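Local atomic coordinates of probable UbiX-like flavin prenyltransferase (Escherichia coli, PDB entry 1SBZ), a protein that probably transfers a dimethylallyl group to reduced FMN, making the prenylated flavin cofactor required by phenolic acid decarboxylase. Residues V17-A22 against I82-S87; H32-K37 against D100-R105; T42-L45 against S50-D53; K89-I94 against L131-A136. All blocks are in the same frame, centred on the assembly; numbering follows the deposited sequence.

Interactions 1, 2 and 4 converge on one FMN phosphate, bound from two parts of the chain: S36 after strand 30-35, and S87, K89 and T90 at the start of helix 88-96. Interactions 1 and 2 lie with centres about 13 Å apart and meet where L20 CD1 packs on L33 CD2 at 4.0 Å. Interaction 4 joins interaction 2 through T90 CG2 and V103 CG1, 3.8 Å apart. Interaction 3 is nested in sequence within interactions 1 and 2; it touches interaction 2, with M35 SE 3.6 Å from I43 CD1, but its centre is about 25 Å from that of interaction 4. Strand 30-35 thus leads to the phosphate and also borders the helix pair of interaction 3.

Interaction 1: residues V17-A22 against I82-S87. With FMN (flavin mononucleotide), chain H.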
# COMPACT_ATOMS: atom_id res chain seq x y z
N VAL D 17 -2.27 -14.33 37.24
CA VAL D 17 -2.75 -14.69 38.58
C VAL D 17 -3.18 -13.45 39.38
O VAL D 17 -4.24 -13.46 40.01
CB VAL D 17 -1.70 -15.50 39.38
CG1 VAL D 17 -2.25 -15.90 40.76
CG2 VAL D 17 -1.28 -16.74 38.59
N ALA D 18 -2.36 -12.40 39.33
CA ALA D 18 -2.66 -11.17 40.05
C ALA D 18 -3.92 -10.47 39.52
O ALA D 18 -4.71 -9.95 40.30
CB ALA D 18 -1.48 -10.23 40.02
N LEU D 19 -4.09 -10.45 38.20
CA LEU D 19 -5.29 -9.87 37.60
C LEU D 19 -6.53 -10.67 37.99
O LEU D 19 -7.58 -10.08 38.29
CB LEU D 19 -5.15 -9.76 36.08
CG LEU D 19 -6.36 -9.29 35.27
CD1 LEU D 19 -5.95 -8.23 34.26
CD2 LEU D 19 -7.03 -10.46 34.58
N LEU D 20 -6.41 -12.00 37.99
CA LEU D 20 -7.50 -12.88 38.41
C LEU D 20 -7.83 -12.72 39.89
O LEU D 20 -9.00 -12.77 40.27
CB LEU D 20 -7.17 -14.35 38.12
CG LEU D 20 -7.35 -14.87 36.69
CD1 LEU D 20 -6.73 -16.25 36.58
CD2 LEU D 20 -8.81 -14.90 36.29
N GLN D 21 -6.80 -12.53 40.72
CA GLN D 21 -6.99 -12.24 42.14
C GLN D 21 -7.76 -10.94 42.36
O GLN D 21 -8.72 -10.90 43.13
CB GLN D 21 -5.64 -12.17 42.86
CG GLN D 21 -5.03 -13.52 43.20
CD GLN D 21 -3.56 -13.43 43.57
OE1 GLN D 21 -2.90 -12.41 43.32
NE2 GLN D 21 -3.03 -14.50 44.15
N ALA D 22 -7.34 -9.87 41.68
CA ALA D 22 -7.99 -8.56 41.77
C ALA D 22 -9.44 -8.60 41.29
O ALA D 22 -10.30 -7.92 41.84
CB ALA D 22 -7.20 -7.51 40.99
N ILE D 82 -9.46 -10.24 28.12
CA ILE D 82 -8.06 -9.89 28.36
C ILE D 82 -7.22 -11.14 28.14
O ILE D 82 -7.56 -12.20 28.66
CB ILE D 82 -7.85 -9.36 29.81
CG1 ILE D 82 -8.80 -8.20 30.11
CG2 ILE D 82 -6.39 -8.91 30.02
CD1 ILE D 82 -8.96 -7.88 31.59
N VAL D 83 -6.14 -11.02 27.39
CA VAL D 83 -5.18 -12.13 27.29
C VAL D 83 -3.91 -11.69 28.00
O VAL D 83 -3.25 -10.73 27.56
CB VAL D 83 -4.90 -12.53 25.82
CG1 VAL D 83 -4.03 -13.79 25.77
CG2 VAL D 83 -6.21 -12.74 25.05
N ILE D 84 -3.57 -12.38 29.09
CA ILE D 84 -2.51 -11.93 30.01
C ILE D 84 -1.73 -13.08 30.68
O ILE D 84 -2.31 -13.86 31.45
CB ILE D 84 -3.12 -10.96 31.07
CG1 ILE D 84 -2.03 -10.44 32.02
CG2 ILE D 84 -4.31 -11.63 31.82
CD1 ILE D 84 -2.53 -9.35 32.96
N PRO D 85 -0.44 -13.22 30.37
CA PRO D 85 0.21 -12.47 29.29
C PRO D 85 -0.19 -13.09 27.96
O PRO D 85 -0.72 -14.20 27.93
CB PRO D 85 1.70 -12.73 29.53
CG PRO D 85 1.72 -14.11 30.16
CD PRO D 85 0.49 -14.15 31.03
N CYS D 86 0.07 -12.37 26.87
CA CYS D 86 -0.21 -12.87 25.53
C CYS D 86 1.10 -13.18 24.81
O CYS D 86 1.96 -12.30 24.65
CB CYS D 86 -1.06 -11.86 24.75
SG CYS D 86 -1.49 -12.38 23.07
N SER D 87 1.27 -14.43 24.42
CA SER D 87 2.46 -14.86 23.71
C SER D 87 2.37 -14.38 22.26
O SER D 87 1.29 -14.00 21.78
CB SER D 87 2.54 -16.38 23.73
OG SER D 87 1.53 -16.93 22.90
N1 FMN H . 6.67 -16.99 23.96
C2 FMN H . 6.53 -15.63 23.76
O2 FMN H . 6.01 -15.26 22.72
N3 FMN H . 6.99 -14.74 24.70
C4 FMN H . 7.58 -15.20 25.87
O4 FMN H . 7.74 -14.42 26.81
C4A FMN H . 7.71 -16.59 26.08
N5 FMN H . 8.28 -17.10 27.23
C5A FMN H . 8.40 -18.47 27.41
C6 FMN H . 8.97 -18.98 28.58
C7 FMN H . 9.09 -20.37 28.78
C7M FMN H . 9.36 -20.87 30.17
C8 FMN H . 8.62 -21.25 27.79
C8M FMN H . 8.48 -22.73 28.06
C9 FMN H . 8.04 -20.73 26.63
C9A FMN H . 7.93 -19.35 26.44
N10 FMN H . 7.35 -18.85 25.27
C10 FMN H . 7.25 -17.48 25.10
C1' FMN H . 7.10 -19.77 24.11
C2' FMN H . 5.61 -20.11 24.05
O2' FMN H . 5.22 -20.69 25.27
C3' FMN H . 5.28 -21.03 22.86
O3' FMN H . 5.38 -20.28 21.65
C4' FMN H . 3.90 -21.69 22.97
O4' FMN H . 3.58 -22.39 21.78
C5' FMN H . 2.78 -20.68 23.23
O5' FMN H . 1.52 -21.32 23.09
P FMN H . 0.22 -20.61 23.72
O1P FMN H . 0.34 -20.71 25.23
O2P FMN H . -0.98 -21.34 23.20
O3P FMN H . 0.19 -19.16 23.29
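L19 is the one residue of V17-A22 that packs on I82-S87, and it does so through both methyls. CD1 sits 3.8 Å from I84 CD1 and 4.0 Å from I82 CD1, while CD2 lies 4.0 Å from I84 CG2. With I82 the leucine meets tip to tip; with I84 the two chains cross obliquely, the long arm of the isoleucine reaching back to L19 CB. L19 holds CG anti to the backbone N (chi1 175°), which sends the branch down toward the strand. The backbones stay well apart, 8.3 Å between L19 CA and I84 CA, so side chains alone bridge the layers. Compared with this buried apolar cluster, the looser, partly solvent-facing part of the helix is at Q21 and A22, which take no part in the contact. At I84 and P85, joined by a cis peptide, the chain turns a corner, and S87 OG donates to FMN O3P at 2.6 Å. This is helix-on-sheet packing in a Rossmann-like fold. V169 and L170 of helix 158-170 also cover L19, V5 of strand 2-7 touches both L19 and I84, and V120 of strand 116-121 adjoins I84.

Interaction 2: residues H32-K37 against D100-R105; sequences HLVMSK and DGLVGR. With FMN (flavin mononucleotide), chain E; FMN (flavin mononucleotide), chain H.
Next to the FMN phosphate site, which includes S36 two residues further on, V34 of strand 30-35 packs on L102 and V103 at the start of helix 102-112. The contact is purely apolar: V34 CG1 lies 3.8 Å from V103 CG2, and V34 CG2 lies 4.0 Å from L102 CD2. L102 CD2 rests against both methyls of V34, while V103 CG2 meets CG1. V34 and V103 slide past one another in opposite directions, whereas L102 crosses V34 at about a right angle. The closest backbone approach, 6.4 Å between V34 CA and V103 CA, fits a helix start seated directly on the strand. At the end of that strand S36 OG donates to O1P of FMN at 2.6 Å. The same hydroxyl, turned between the backbone N and the carbonyl carbon (chi1 71°), also caps the following helix through A39 N, so one oxygen serves both phosphate and helix end. Four residues after G101, which N-caps its helix, R105 reaches a different cofactor, the FMN held by a second subunit. A bend at chi2 (64°) brings the guanidinium against it, with N1 of that FMN 3.3 Å above the guanidinium plane and offset toward its rim. R105 NH1 additionally forms a salt bridge with E123 of the second subunit, tying the helix to the subunit interface. Within the chain, strand 30-35 runs between strands 2-7 and 60-62, with L33 and M35 packed on helix 51-55, while V34 also touches I71.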
# COMPACT_ATOMS: atom_id res chain seq x y z
N HIS D 32 -14.49 -15.60 33.08
CA HIS D 32 -14.37 -16.84 32.33
C HIS D 32 -12.92 -17.01 31.90
O HIS D 32 -12.42 -16.28 31.05
CB HIS D 32 -15.31 -16.84 31.13
CG HIS D 32 -16.76 -16.78 31.49
ND1 HIS D 32 -17.61 -17.85 31.33
CD2 HIS D 32 -17.52 -15.77 32.00
CE1 HIS D 32 -18.83 -17.51 31.73
NE2 HIS D 32 -18.79 -16.26 32.14
N LEU D 33 -12.25 -17.98 32.51
CA LEU D 33 -10.83 -18.21 32.28
C LEU D 33 -10.59 -19.29 31.24
O LEU D 33 -11.28 -20.31 31.22
CB LEU D 33 -10.13 -18.58 33.60
CG LEU D 33 -8.69 -19.10 33.58
CD1 LEU D 33 -7.72 -18.05 33.05
CD2 LEU D 33 -8.27 -19.56 34.97
N VAL D 34 -9.62 -19.05 30.36
CA VAL D 34 -9.10 -20.09 29.47
C VAL D 34 -7.58 -20.10 29.56
O VAL D 34 -6.92 -19.16 29.13
CB VAL D 34 -9.53 -19.89 28.00
CG1 VAL D 34 -9.28 -21.15 27.19
CG2 VAL D 34 -10.99 -19.51 27.90
N MSE D 35 -7.03 -21.17 30.15
CA MSE D 35 -5.58 -21.34 30.22
C MSE D 35 -5.11 -22.26 29.10
O MSE D 35 -5.63 -23.37 28.96
CB MSE D 35 -5.15 -21.93 31.57
CG MSE D 35 -5.38 -21.05 32.77
SE MSE D 35 -4.98 -22.01 34.45
CE MSE D 35 -6.47 -23.29 34.38
N SER D 36 -4.14 -21.81 28.30
CA SER D 36 -3.56 -22.65 27.26
C SER D 36 -2.70 -23.74 27.90
O SER D 36 -2.38 -23.64 29.08
CB SER D 36 -2.69 -21.80 26.32
OG SER D 36 -1.50 -21.39 26.97
N LYS D 37 -2.33 -24.76 27.13
CA LYS D 37 -1.43 -25.80 27.61
C LYS D 37 -0.14 -25.18 28.17
O LYS D 37 0.31 -25.53 29.26
CB LYS D 37 -1.13 -26.81 26.50
CG LYS D 37 -0.34 -28.04 26.95
CD LYS D 37 1.13 -27.95 26.53
CE LYS D 37 1.97 -29.12 27.10
NZ LYS D 37 1.34 -30.46 26.86
N ASP D 100 -7.92 -21.74 16.01
CA ASP D 100 -7.71 -23.20 16.10
C ASP D 100 -8.09 -23.79 17.46
O ASP D 100 -8.45 -24.97 17.55
CB ASP D 100 -6.25 -23.55 15.77
CG ASP D 100 -6.03 -25.05 15.55
OD1 ASP D 100 -6.93 -25.73 14.98
OD2 ASP D 100 -4.99 -25.63 15.90
N GLY D 101 -7.98 -22.99 18.52
CA GLY D 101 -8.40 -23.38 19.87
C GLY D 101 -9.34 -22.34 20.46
O GLY D 101 -9.74 -21.40 19.77
N LEU D 102 -9.67 -22.49 21.74
CA LEU D 102 -10.64 -21.61 22.40
C LEU D 102 -10.11 -20.21 22.74
O LEU D 102 -10.89 -19.26 22.78
CB LEU D 102 -11.27 -22.26 23.65
CG LEU D 102 -12.38 -21.43 24.32
CD1 LEU D 102 -13.54 -21.14 23.35
CD2 LEU D 102 -12.90 -22.08 25.58
N VAL D 103 -8.82 -20.06 22.99
CA VAL D 103 -8.29 -18.72 23.23
C VAL D 103 -8.50 -17.90 21.95
O VAL D 103 -9.01 -16.78 21.99
CB VAL D 103 -6.81 -18.72 23.69
CG1 VAL D 103 -6.24 -17.29 23.75
CG2 VAL D 103 -6.67 -19.41 25.04
N GLY D 104 -8.15 -18.50 20.81
CA GLY D 104 -8.25 -17.87 19.50
C GLY D 104 -9.67 -17.64 19.05
O GLY D 104 -10.00 -16.56 18.52
N ARG D 105 -10.52 -18.65 19.25
CA ARG D 105 -11.95 -18.56 18.92
C ARG D 105 -12.68 -17.52 19.76
O ARG D 105 -13.40 -16.68 19.21
CB ARG D 105 -12.63 -19.93 19.04
CG ARG D 105 -14.16 -19.90 18.87
CD ARG D 105 -14.66 -19.46 17.50
NE ARG D 105 -16.13 -19.44 17.45
CZ ARG D 105 -16.85 -18.93 16.45
NH1 ARG D 105 -16.26 -18.37 15.40
NH2 ARG D 105 -18.17 -18.96 16.52
N1 FMN E . -16.95 -21.01 13.34
C2 FMN E . -17.22 -20.14 12.30
O2 FMN E . -16.29 -19.56 11.76
N3 FMN E . -18.53 -19.95 11.87
C4 FMN E . -19.57 -20.62 12.49
O4 FMN E . -20.73 -20.35 12.19
C4A FMN E . -19.29 -21.49 13.55
N5 FMN E . -20.32 -22.16 14.17
C5A FMN E . -20.06 -23.03 15.22
C6 FMN E . -21.12 -23.70 15.83
C7 FMN E . -20.90 -24.59 16.88
C7M FMN E . -21.88 -25.73 16.95
C8 FMN E . -19.59 -24.79 17.33
C8M FMN E . -19.27 -25.90 18.29
C9 FMN E . -18.52 -24.12 16.72
C9A FMN E . -18.75 -23.24 15.66
N10 FMN E . -17.71 -22.56 15.04
C10 FMN E . -17.97 -21.69 13.98
C1' FMN E . -16.33 -22.61 15.65
C2' FMN E . -15.44 -23.55 14.85
O2' FMN E . -16.01 -24.85 14.85
C3' FMN E . -14.01 -23.58 15.39
O3' FMN E . -13.39 -22.36 15.06
C4' FMN E . -13.17 -24.74 14.86
O4' FMN E . -11.84 -24.59 15.32
C5' FMN E . -13.14 -24.81 13.33
O5' FMN E . -12.21 -25.78 12.92
P FMN E . -12.30 -26.41 11.46
O1P FMN E . -11.07 -27.25 11.23
O2P FMN E . -12.36 -25.33 10.40
O3P FMN E . -13.56 -27.25 11.38
N1 FMN H . 6.67 -16.99 23.96
C2 FMN H . 6.53 -15.63 23.76
O2 FMN H . 6.01 -15.26 22.72
N3 FMN H . 6.99 -14.74 24.70
C4 FMN H . 7.58 -15.20 25.87
O4 FMN H . 7.74 -14.42 26.81
C4A FMN H . 7.71 -16.59 26.08
N5 FMN H . 8.28 -17.10 27.23
C5A FMN H . 8.40 -18.47 27.41
C6 FMN H . 8.97 -18.98 28.58
C7 FMN H . 9.09 -20.37 28.78
C7M FMN H . 9.36 -20.87 30.17
C8 FMN H . 8.62 -21.25 27.79
C8M FMN H . 8.48 -22.73 28.06
C9 FMN H . 8.04 -20.73 26.63
C9A FMN H . 7.93 -19.35 26.44
N10 FMN H . 7.35 -18.85 25.27
C10 FMN H . 7.25 -17.48 25.10
C1' FMN H . 7.10 -19.77 24.11
C2' FMN H . 5.61 -20.11 24.05
O2' FMN H . 5.22 -20.69 25.27
C3' FMN H . 5.28 -21.03 22.86
O3' FMN H . 5.38 -20.28 21.65
C4' FMN H . 3.90 -21.69 22.97
O4' FMN H . 3.58 -22.39 21.78
C5' FMN H . 2.78 -20.68 23.23
O5' FMN H . 1.52 -21.32 23.09
P FMN H . 0.22 -20.61 23.72
O1P FMN H . 0.34 -20.71 25.23
O2P FMN H . -0.98 -21.34 23.20
O3P FMN H . 0.19 -19.16 23.29

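Interaction 3: residues T42-L45 against S50-D53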
# COMPACT_ATOMS: atom_id res chain seq x y z
N THR D 42 3.74 -22.57 32.51
CA THR D 42 4.33 -21.30 32.94
C THR D 42 3.85 -20.92 34.35
O THR D 42 4.64 -20.44 35.17
CB THR D 42 4.02 -20.20 31.88
OG1 THR D 42 4.88 -20.39 30.74
CG2 THR D 42 4.44 -18.83 32.35
N ILE D 43 2.57 -21.17 34.63
CA ILE D 43 2.00 -20.92 35.96
C ILE D 43 2.74 -21.73 37.01
O ILE D 43 3.15 -21.21 38.05
CB ILE D 43 0.49 -21.26 35.99
CG1 ILE D 43 -0.31 -20.18 35.25
CG2 ILE D 43 -0.02 -21.40 37.43
CD1 ILE D 43 -1.68 -20.65 34.76
N GLU D 44 2.94 -23.01 36.71
CA GLU D 44 3.57 -23.93 37.63
C GLU D 44 5.04 -23.57 37.88
O GLU D 44 5.50 -23.60 39.03
CB GLU D 44 3.37 -25.38 37.15
CG GLU D 44 2.11 -25.99 37.76
CD GLU D 44 1.48 -27.14 36.97
OE1 GLU D 44 2.15 -27.73 36.10
OE2 GLU D 44 0.29 -27.44 37.24
N LEU D 45 5.75 -23.17 36.82
CA LEU D 45 7.14 -22.71 36.93
C LEU D 45 7.32 -21.39 37.69
O LEU D 45 8.21 -21.27 38.54
CB LEU D 45 7.78 -22.59 35.54
CG LEU D 45 9.17 -21.93 35.43
CD1 LEU D 45 10.27 -22.84 35.97
CD2 LEU D 45 9.49 -21.48 33.99
N SER D 50 -0.72 -23.99 41.42
CA SER D 50 -0.91 -24.95 40.34
C SER D 50 -1.96 -24.37 39.39
O SER D 50 -2.55 -23.34 39.67
CB SER D 50 -1.40 -26.29 40.89
OG SER D 50 -2.79 -26.25 41.16
N ALA D 51 -2.18 -25.06 38.27
CA ALA D 51 -3.20 -24.64 37.31
C ALA D 51 -4.59 -24.68 37.94
O ALA D 51 -5.41 -23.79 37.70
CB ALA D 51 -3.14 -25.50 36.05
N ARG D 52 -4.84 -25.70 38.76
CA ARG D 52 -6.12 -25.85 39.45
C ARG D 52 -6.37 -24.75 40.48
O ARG D 52 -7.50 -24.27 40.62
CB ARG D 52 -6.25 -27.23 40.08
CG ARG D 52 -6.80 -28.29 39.13
CD ARG D 52 -5.77 -29.28 38.59
NE ARG D 52 -4.53 -28.67 38.10
CZ ARG D 52 -3.30 -29.00 38.50
NH1 ARG D 52 -3.11 -29.97 39.41
NH2 ARG D 52 -2.25 -28.38 37.98
N ASP D 53 -5.31 -24.34 41.19
CA ASP D 53 -5.36 -23.18 42.07
C ASP D 53 -5.82 -21.93 41.32
O ASP D 53 -6.64 -21.16 41.82
CB ASP D 53 -3.98 -22.89 42.66
CG ASP D 53 -3.61 -23.84 43.77
OD1 ASP D 53 -4.50 -24.39 44.44
OD2 ASP D 53 -2.42 -24.09 44.06
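A salt bridge between E44 and R52, laid over a close backbone approach, joins two successive helices at the periphery of the fold: helix 37-46, whose L45 touches FMN as part of its pocket, and the short helix 51-55. E44 CA and S50 CA are only 5.3 Å apart. I43 CG2 rests 3.9 Å from S50 O, and E44 CG lies 4.1 Å from S50 CA, so the contact under the ion pair involves mostly the backbone of S50. E44 extends beyond CG and carries OE2 to R52 NH2 at 2.8 Å. OE2 comes in at the edge of the guanidinium and in its plane, yet the carboxylate and guanidinium planes stand 87° apart, so this is a single-oxygen contact and not a two-pronged one. R52 starts out pointing away from the first helix and returns by bends at chi2 (105°) and chi3, which place its guanidinium over S50 OG, 3.8 Å off the plane. It also touches a crystal neighbour, which may influence its pose. S50 and D53 form a capping box: S50 N donates to D53 OD2 at 3.1 Å, nearly straight at 175°, and D53 N returns a bond to S50 OG at 3.2 Å. Chemically, E44 OE2 also stands 3.6 Å from A51 N, in the first turn of the capped helix. Both the arginine and the positive helix end would probably favour the charged acid, although E44 and R52 are exposed and solvent should weaken the pairing.

Interaction 4: residues K89-I94 against L131-A136; sequences KTLAGI and LENMLA. With FMN (flavin mononucleotide), chain H.
The flat carboxamide of N133 faces A92, whose CB lies obliquely beyond the end of the amide, neither stacked on a face nor squarely at an edge. The contact belongs to the helical layer of a Rossmann-like fold, where helix 88-96 packs on helix 128-139; the axes of segments 89-94 and 131-136 pass 9.3 Å apart at 50°. The amide atom nearest A92 CB, modelled as OD1, is 3.5 Å away, but the group is probably turned over, so its oxygen and nitrogen cannot be told apart with confidence. A96 of a third subunit packs on both N133 and A92. A92 CA and N133 CA approach to 6.0 Å. L91 points into the interface, where its CD2 meets selenomethionine M134 CG at 4.3 Å. The fit of L91 CD1 against N133 is doubtful in the model. L119 of strand 116-121 and L137 further along helix 128-139 also touch L91, while P121 borders M134. Helix 88-96 starts at the FMN phosphate: K89, bent at chi2 and chi4, donates from NZ to O2P at 2.9 Å, and T90 OG1 donates to O3P at 2.6 Å.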
# COMPACT_ATOMS: atom_id res chain seq x y z
N LYS D 89 2.82 -16.30 19.62
CA LYS D 89 2.04 -17.30 18.88
C LYS D 89 0.54 -16.99 18.96
O LYS D 89 -0.16 -17.00 17.94
CB LYS D 89 2.39 -18.72 19.37
CG LYS D 89 1.28 -19.54 20.04
CD LYS D 89 0.49 -20.33 19.04
CE LYS D 89 -0.05 -21.61 19.62
NZ LYS D 89 -1.34 -21.44 20.35
N THR D 90 0.05 -16.70 20.16
CA THR D 90 -1.37 -16.40 20.33
C THR D 90 -1.74 -15.09 19.63
O THR D 90 -2.76 -15.01 18.95
CB THR D 90 -1.74 -16.38 21.82
OG1 THR D 90 -1.79 -17.73 22.30
CG2 THR D 90 -3.15 -15.87 22.02
N LEU D 91 -0.89 -14.08 19.79
CA LEU D 91 -1.03 -12.80 19.09
C LEU D 91 -1.14 -13.01 17.58
O LEU D 91 -2.03 -12.45 16.93
CB LEU D 91 0.17 -11.90 19.43
CG LEU D 91 0.31 -10.44 18.96
CD1 LEU D 91 0.62 -10.35 17.51
CD2 LEU D 91 -0.90 -9.60 19.27
N ALA D 92 -0.23 -13.80 17.03
CA ALA D 92 -0.19 -14.10 15.60
C ALA D 92 -1.43 -14.84 15.12
O ALA D 92 -1.94 -14.56 14.04
CB ALA D 92 1.05 -14.91 15.27
N GLY D 93 -1.92 -15.77 15.94
CA GLY D 93 -3.14 -16.51 15.64
C GLY D 93 -4.36 -15.61 15.56
O GLY D 93 -5.16 -15.74 14.62
N ILE D 94 -4.49 -14.71 16.53
CA ILE D 94 -5.61 -13.77 16.57
C ILE D 94 -5.59 -12.83 15.36
O ILE D 94 -6.63 -12.62 14.72
CB ILE D 94 -5.66 -13.01 17.92
CG1 ILE D 94 -5.89 -14.00 19.07
CG2 ILE D 94 -6.79 -11.95 17.90
CD1 ILE D 94 -5.53 -13.45 20.48
N LEU D 131 5.74 -6.88 15.64
CA LEU D 131 5.26 -5.52 15.47
C LEU D 131 4.15 -5.37 14.40
O LEU D 131 3.22 -4.59 14.59
CB LEU D 131 6.45 -4.57 15.24
CG LEU D 131 7.35 -4.48 16.49
CD1 LEU D 131 8.74 -3.91 16.18
CD2 LEU D 131 6.66 -3.65 17.58
N GLU D 132 4.27 -6.13 13.30
CA GLU D 132 3.24 -6.15 12.24
C GLU D 132 1.92 -6.63 12.80
O GLU D 132 0.88 -6.02 12.55
CB GLU D 132 3.62 -7.13 11.13
CG GLU D 132 4.50 -6.60 10.03
CD GLU D 132 4.86 -7.68 9.02
OE1 GLU D 132 5.12 -7.33 7.85
OE2 GLU D 132 4.88 -8.89 9.40
N ASN D 133 1.97 -7.74 13.52
CA ASN D 133 0.77 -8.34 14.12
C ASN D 133 0.14 -7.41 15.15
O ASN D 133 -1.08 -7.24 15.18
CB ASN D 133 1.08 -9.71 14.73
CG ASN D 133 1.50 -10.76 13.68
OD1 ASN D 133 2.13 -11.77 14.02
ND2 ASN D 133 1.16 -10.52 12.43
N MSE D 134 0.98 -6.80 16.00
CA MSE D 134 0.49 -5.84 16.99
C MSE D 134 -0.18 -4.63 16.34
O MSE D 134 -1.22 -4.16 16.82
CB MSE D 134 1.63 -5.38 17.89
CG MSE D 134 2.04 -6.44 18.88
SE MSE D 134 3.67 -6.00 19.86
CE MSE D 134 3.03 -4.76 21.01
N LEU D 135 0.41 -4.12 15.28
CA LEU D 135 -0.15 -2.96 14.58
C LEU D 135 -1.49 -3.30 13.90
O LEU D 135 -2.45 -2.55 13.99
CB LEU D 135 0.86 -2.40 13.56
CG LEU D 135 0.38 -1.22 12.68
CD1 LEU D 135 -0.02 0.01 13.49
CD2 LEU D 135 1.46 -0.86 11.65
N ALA D 136 -1.55 -4.44 13.22
CA ALA D 136 -2.77 -4.83 12.51
C ALA D 136 -3.97 -4.84 13.46
O ALA D 136 -5.02 -4.30 13.13
CB ALA D 136 -2.58 -6.20 11.87
N1 FMN H . 6.67 -16.99 23.96
C2 FMN H . 6.53 -15.63 23.76
O2 FMN H . 6.01 -15.26 22.72
N3 FMN H . 6.99 -14.74 24.70
C4 FMN H . 7.58 -15.20 25.87
O4 FMN H . 7.74 -14.42 26.81
C4A FMN H . 7.71 -16.59 26.08
N5 FMN H . 8.28 -17.10 27.23
C5A FMN H . 8.40 -18.47 27.41
C6 FMN H . 8.97 -18.98 28.58
C7 FMN H . 9.09 -20.37 28.78
C7M FMN H . 9.36 -20.87 30.17
C8 FMN H . 8.62 -21.25 27.79
C8M FMN H . 8.48 -22.73 28.06
C9 FMN H . 8.04 -20.73 26.63
C9A FMN H . 7.93 -19.35 26.44
N10 FMN H . 7.35 -18.85 25.27
C10 FMN H . 7.25 -17.48 25.10
C1' FMN H . 7.10 -19.77 24.11
C2' FMN H . 5.61 -20.11 24.05
O2' FMN H . 5.22 -20.69 25.27
C3' FMN H . 5.28 -21.03 22.86
O3' FMN H . 5.38 -20.28 21.65
C4' FMN H . 3.90 -21.69 22.97
O4' FMN H . 3.58 -22.39 21.78
C5' FMN H . 2.78 -20.68 23.23
O5' FMN H . 1.52 -21.32 23.09
P FMN H . 0.22 -20.61 23.72
O1P FMN H . 0.34 -20.71 25.23
O2P FMN H . -0.98 -21.34 23.20
O3P FMN H . 0.19 -19.16 23.29